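Local coordinates for phenazine biosynthesis protein PhzF family (PDB 1S7J) that is probably an isomerase of the PhzF family, related in fold to diaminopimelate epimerase, whose own substrate is not established, at residues Val34-Asn37 with Ile38-Glu41; Val51-Gln55 with Ser56-Arg60. All coordinates share one frame; numbering follows the deposited sequence.

Contact 1: residues Val34-Asn37 with Ile38-Glu41; sequences VMQN and IAIE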
loop_
_atom_site.group_PDB
_atom_site.type_symbol
_atom_site.label_atom_id
_atom_site.label_comp_id
_atom_site.label_asym_id
_atom_site.label_seq_id
_atom_site.Cartn_x
_atom_site.Cartn_y
_atom_site.Cartn_z
ATOM N N VAL A 34 -17.945 -14.146 9.734
ATOM C CA VAL A 34 -17.135 -13.874 10.897
ATOM C C VAL A 34 -15.922 -13.020 10.580
ATOM O O VAL A 34 -15.543 -12.150 11.370
ATOM C CB VAL A 34 -16.668 -15.161 11.555
ATOM C CG1 VAL A 34 -15.846 -14.854 12.791
ATOM C CG2 VAL A 34 -17.865 -16.027 11.901
ATOM N N MET A 35 -15.275 -13.297 9.463
ATOM C CA MET A 35 -14.104 -12.544 9.066
ATOM C C MET A 35 -14.464 -11.108 8.695
ATOM O O MET A 35 -13.659 -10.185 8.875
ATOM C CB MET A 35 -13.389 -13.238 7.909
ATOM C CG MET A 35 -12.780 -14.584 8.282
ATOM S SD MET A 35 -11.597 -15.178 7.042
ATOM C CE MET A 35 -12.696 -16.212 6.061
ATOM N N GLN A 36 -15.651 -10.937 8.119
ATOM C CA GLN A 36 -16.147 -9.622 7.734
ATOM C C GLN A 36 -16.416 -8.834 9.007
ATOM O O GLN A 36 -16.001 -7.682 9.149
ATOM C CB GLN A 36 -17.458 -9.760 6.960
ATOM C CG GLN A 36 -18.036 -8.427 6.495
ATOM C CD GLN A 36 -17.172 -7.766 5.438
ATOM O OE1 GLN A 36 -17.293 -8.073 4.247
ATOM N NE2 GLN A 36 -16.280 -6.861 5.860
ATOM N N ASN A 37 -17.111 -9.480 9.930
ATOM C CA ASN A 37 -17.469 -8.882 11.206
ATOM C C ASN A 37 -16.265 -8.469 12.012
ATOM O O ASN A 37 -16.309 -7.476 12.734
ATOM C CB ASN A 37 -18.358 -9.827 12.013
ATOM C CG ASN A 37 -19.824 -9.754 11.597
ATOM O OD1 ASN A 37 -20.579 -10.708 11.797
ATOM N ND2 ASN A 37 -20.225 -8.614 11.065
ATOM N N ILE A 38 -15.183 -9.228 11.912
ATOM C CA ILE A 38 -13.966 -8.886 12.631
ATOM C C ILE A 38 -13.373 -7.625 12.075
ATOM O O ILE A 38 -12.832 -6.808 12.818
ATOM C CB ILE A 38 -12.911 -10.019 12.544
ATOM C CG1 ILE A 38 -13.335 -11.201 13.401
ATOM C CG2 ILE A 38 -11.546 -9.512 12.969
ATOM C CD1 ILE A 38 -12.508 -12.423 13.190
ATOM N N ALA A 39 -13.465 -7.466 10.740
ATOM C CA ALA A 39 -12.920 -6.286 10.056
ATOM C C ALA A 39 -13.730 -5.042 10.389
ATOM O O ALA A 39 -13.197 -3.929 10.456
ATOM C CB ALA A 39 -12.889 -6.522 8.558
ATOM N N ILE A 40 -15.033 -5.217 10.548
ATOM C CA ILE A 40 -15.911 -4.112 10.891
ATOM C C ILE A 40 -15.558 -3.681 12.307
ATOM O O ILE A 40 -15.333 -2.496 12.587
ATOM C CB ILE A 40 -17.393 -4.547 10.851
ATOM C CG1 ILE A 40 -17.789 -4.917 9.420
ATOM C CG2 ILE A 40 -18.280 -3.442 11.371
ATOM C CD1 ILE A 40 -19.179 -5.503 9.297
ATOM N N GLU A 41 -15.466 -4.684 13.178
ATOM C CA GLU A 41 -15.160 -4.536 14.587
ATOM C C GLU A 41 -13.901 -3.721 14.934
ATOM O O GLU A 41 -13.986 -2.757 15.706
ATOM C CB GLU A 41 -15.096 -5.925 15.236
ATOM C CG GLU A 41 -14.837 -5.933 16.734
ATOM C CD GLU A 41 -15.920 -5.233 17.547
ATOM O OE1 GLU A 41 -15.564 -4.399 18.396
ATOM O OE2 GLU A 41 -17.117 -5.527 17.347
#

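Contact 2: residues Val51-Gln55 with Ser56-Arg60; sequences VKEGQ and SYALR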
loop_
_atom_site.group_PDB
_atom_site.type_symbol
_atom_site.label_atom_id
_atom_site.label_comp_id
_atom_site.label_asym_id
_atom_site.label_seq_id
_atom_site.Cartn_x
_atom_site.Cartn_y
_atom_site.Cartn_z
ATOM N N VAL A 51 -4.064 -18.720 6.334
ATOM C CA VAL A 51 -4.009 -20.101 6.828
ATOM C C VAL A 51 -3.038 -20.907 5.958
ATOM O O VAL A 51 -3.157 -20.935 4.724
ATOM C CB VAL A 51 -5.387 -20.798 6.895
ATOM C CG1 VAL A 51 -5.363 -22.173 7.543
ATOM C CG2 VAL A 51 -6.438 -19.953 7.579
ATOM N N LYS A 52 -2.042 -21.520 6.605
ATOM C CA LYS A 52 -1.044 -22.316 5.902
ATOM C C LYS A 52 -1.708 -23.479 5.182
ATOM O O LYS A 52 -2.352 -24.320 5.807
ATOM C CB LYS A 52 0.006 -22.851 6.883
ATOM C CG LYS A 52 1.236 -23.468 6.212
ATOM C CD LYS A 52 2.079 -24.239 7.212
ATOM C CE LYS A 52 3.346 -24.790 6.586
ATOM N NZ LYS A 52 4.344 -23.724 6.281
ATOM N N GLU A 53 -1.599 -23.477 3.855
ATOM C CA GLU A 53 -2.164 -24.540 3.036
ATOM C C GLU A 53 -1.029 -25.205 2.238
ATOM O O GLU A 53 -0.706 -24.804 1.113
ATOM C CB GLU A 53 -3.272 -23.996 2.126
ATOM C CG GLU A 53 -4.521 -23.577 2.914
ATOM C CD GLU A 53 -5.689 -23.163 2.032
ATOM O OE1 GLU A 53 -5.458 -22.718 0.888
ATOM O OE2 GLU A 53 -6.845 -23.280 2.494
ATOM N N GLY A 54 -0.439 -26.223 2.849
ATOM C CA GLY A 54 0.662 -26.924 2.245
ATOM C C GLY A 54 1.959 -26.214 2.584
ATOM O O GLY A 54 2.437 -26.282 3.718
ATOM N N GLN A 55 2.491 -25.493 1.621
ATOM C CA GLN A 55 3.747 -24.760 1.777
ATOM C C GLN A 55 3.522 -23.283 1.463
ATOM O O GLN A 55 4.446 -22.456 1.540
ATOM C CB GLN A 55 4.778 -25.342 0.829
ATOM C CG GLN A 55 4.289 -25.414 -0.606
ATOM C CD GLN A 55 5.156 -26.267 -1.461
ATOM O OE1 GLN A 55 6.251 -25.867 -1.861
ATOM N NE2 GLN A 55 4.702 -27.486 -1.749
ATOM N N SER A 56 2.313 -22.972 1.049
ATOM C CA SER A 56 1.926 -21.620 0.730
ATOM C C SER A 56 0.952 -21.148 1.813
ATOM O O SER A 56 0.468 -21.961 2.622
ATOM C CB SER A 56 1.225 -21.565 -0.645
ATOM O OG SER A 56 2.104 -21.903 -1.704
ATOM N N TYR A 57 0.729 -19.855 1.893
ATOM C CA TYR A 57 -0.215 -19.324 2.857
ATOM C C TYR A 57 -1.362 -18.662 2.102
ATOM O O TYR A 57 -1.145 -17.731 1.317
ATOM C CB TYR A 57 0.452 -18.308 3.800
ATOM C CG TYR A 57 1.329 -18.913 4.876
ATOM C CD1 TYR A 57 2.693 -19.119 4.657
ATOM C CD2 TYR A 57 0.807 -19.236 6.133
ATOM C CE1 TYR A 57 3.513 -19.623 5.652
ATOM C CE2 TYR A 57 1.620 -19.745 7.137
ATOM C CZ TYR A 57 2.976 -19.935 6.890
ATOM O OH TYR A 57 3.795 -20.425 7.883
ATOM N N ALA A 58 -2.562 -19.181 2.289
ATOM C CA ALA A 58 -3.738 -18.638 1.648
ATOM C C ALA A 58 -4.094 -17.279 2.304
ATOM O O ALA A 58 -4.356 -17.218 3.501
ATOM C CB ALA A 58 -4.897 -19.605 1.780
ATOM N N LEU A 59 -4.050 -16.203 1.517
ATOM C CA LEU A 59 -4.366 -14.869 2.022
ATOM C C LEU A 59 -5.799 -14.465 1.720
ATOM O O LEU A 59 -6.380 -14.882 0.719
ATOM C CB LEU A 59 -3.419 -13.827 1.434
ATOM C CG LEU A 59 -2.497 -13.094 2.411
ATOM C CD1 LEU A 59 -1.736 -12.032 1.655
ATOM C CD2 LEU A 59 -3.284 -12.470 3.568
ATOM N N ARG A 60 -6.310 -13.562 2.555
ATOM C CA ARG A 60 -7.666 -13.052 2.458
ATOM C C ARG A 60 -7.670 -11.660 3.118
ATOM O O ARG A 60 -7.198 -11.513 4.247
ATOM C CB ARG A 60 -8.597 -13.966 3.233
ATOM C CG ARG A 60 -9.926 -14.204 2.609
ATOM C CD ARG A 60 -9.976 -15.560 1.955
ATOM N NE ARG A 60 -11.170 -16.314 2.341
ATOM C CZ ARG A 60 -12.419 -15.977 2.004
ATOM N NH1 ARG A 60 -13.441 -16.727 2.396
ATOM N NH2 ARG A 60 -12.643 -14.895 1.285
#

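Contact 1: residues Val34-Asn37 with Ile38-Glu41
Ile38, the first residue of the second half of this helical stretch, sits one turn beyond Val34 and meets it twice, through the backbone and through the side chain. Its N donates to Val34 O at 3.0 Å, the donor tilted 30° from the carbonyl plane. CG1 of Ile38 is turned beside its own backbone N (chi1 -72°), which carries the side chain back over the previous turn; CD1 then crosses Val34 obliquely and ends 4.1 Å from Val34 CG1, an apolar i to i+4 contact. Ala39 repeats the pattern more loosely: its N reaches Met35 O in a weak bond of 3.3 Å, and Ala39 CB lies 3.4 Å from Gln36 O. Ile40 N donates to Gln36 O at 3.0 Å, in the carbonyl plane. The side chain of Ile40 runs alongside that of Asn37, both pointing the same way, with CD1 3.7 Å from Asn37 ND2, a methyl against an amide nitrogen. Glu41 closes the series with the straightest of these bonds, N to Asn37 O at 3.0 Å and 160° at the hydrogen. The N-H groups of Ile38 to Glu41 are thus paired with the carbonyls of Val34 to Asn37, weakly at Ala39. One side of the helix is buried, through Met35, Ile38 and Ala39, with Met35 and Ile38 both against Phe49; Asn37, Ile40 and Glu41 are exposed, Ile40 being an apolar residue on that outer side.

Contact 2: residues Val51-Gln55 with Ser56-Arg60
A beta hairpin with a two-residue loop joins strands 47-53 and 56-62, turning through a type II' beta turn from Glu53 to Ser56 with Gly54 and Gln55 at its corners. Gly54 has phi 87° and psi -104°, at which a side chain would collide with the Glu53 carbonyl oxygen. At the base of the turn Glu53 N donates to Ser56 O at 2.8 Å, a bond of the Glu53-Ser56 strand pair. Two residues back, Val51 and Ala58 form a hydrogen-bonded antiparallel pair: Val51 N lies in the plane of the Ala58 carbonyl, on a lone pair, at 3.2 Å from its O, whereas the return bond from Ala58 N to Val51 O (3.1 Å) approaches from above the carbonyl plane. Between these pairs Lys52 and Tyr57 face each other as a non-hydrogen-bonded pair, and their side chains supply the main contact on that face. With CG of Lys52 opposite its backbone N, the aliphatic chain slants across the ring; CG lies over one face, toward the rim, 4.2 Å from the ring centroid in a CH-pi contact, while CB comes within 3.5 Å of Tyr57 CE2. A bend at the last torsion, chi4 72°, brings NZ to 3.7 Å from Tyr57 OH. On the other face, beside Val51 and Ser56, the carboxylate of Glu53 reaches across to Ala58, its OE1 3.3 Å from CB. Trp29 packs there against Val51 and Ala58, and its NE1 makes a weak hydrogen bond to Glu53 OE2. Tyr57 is packed by Leu82 of helix 72-85 and by Leu93 and Phe95 of strand 92-97, whose His94 and Thr96 also bond to its backbone.

Overall arrangement
Contact 1 precedes contact 2 along the chain: helix 32-42 leads directly into strand 47-53, the first arm of the hairpin that contact 2 turns. Strand 19-25, helix 32-42 and strand 47-53 make a beta-alpha-beta unit, its two strands parallel neighbours, and strand 56-62 then adds on antiparallel. The contact centres are about 20 Å apart, yet the two meet where Met35 CE packs 3.8 Å from Arg60 NH1. Helix 32-42 lies on one side of these strands, while Tyr57 and Leu59 turn to helix 72-85. The predicted active-site residue Glu46, its side chain about 7 Å from that of Ala39, falls in sequence between the two contacts, so both probably belong to the framework that carries it, though contact 2 is remote from it.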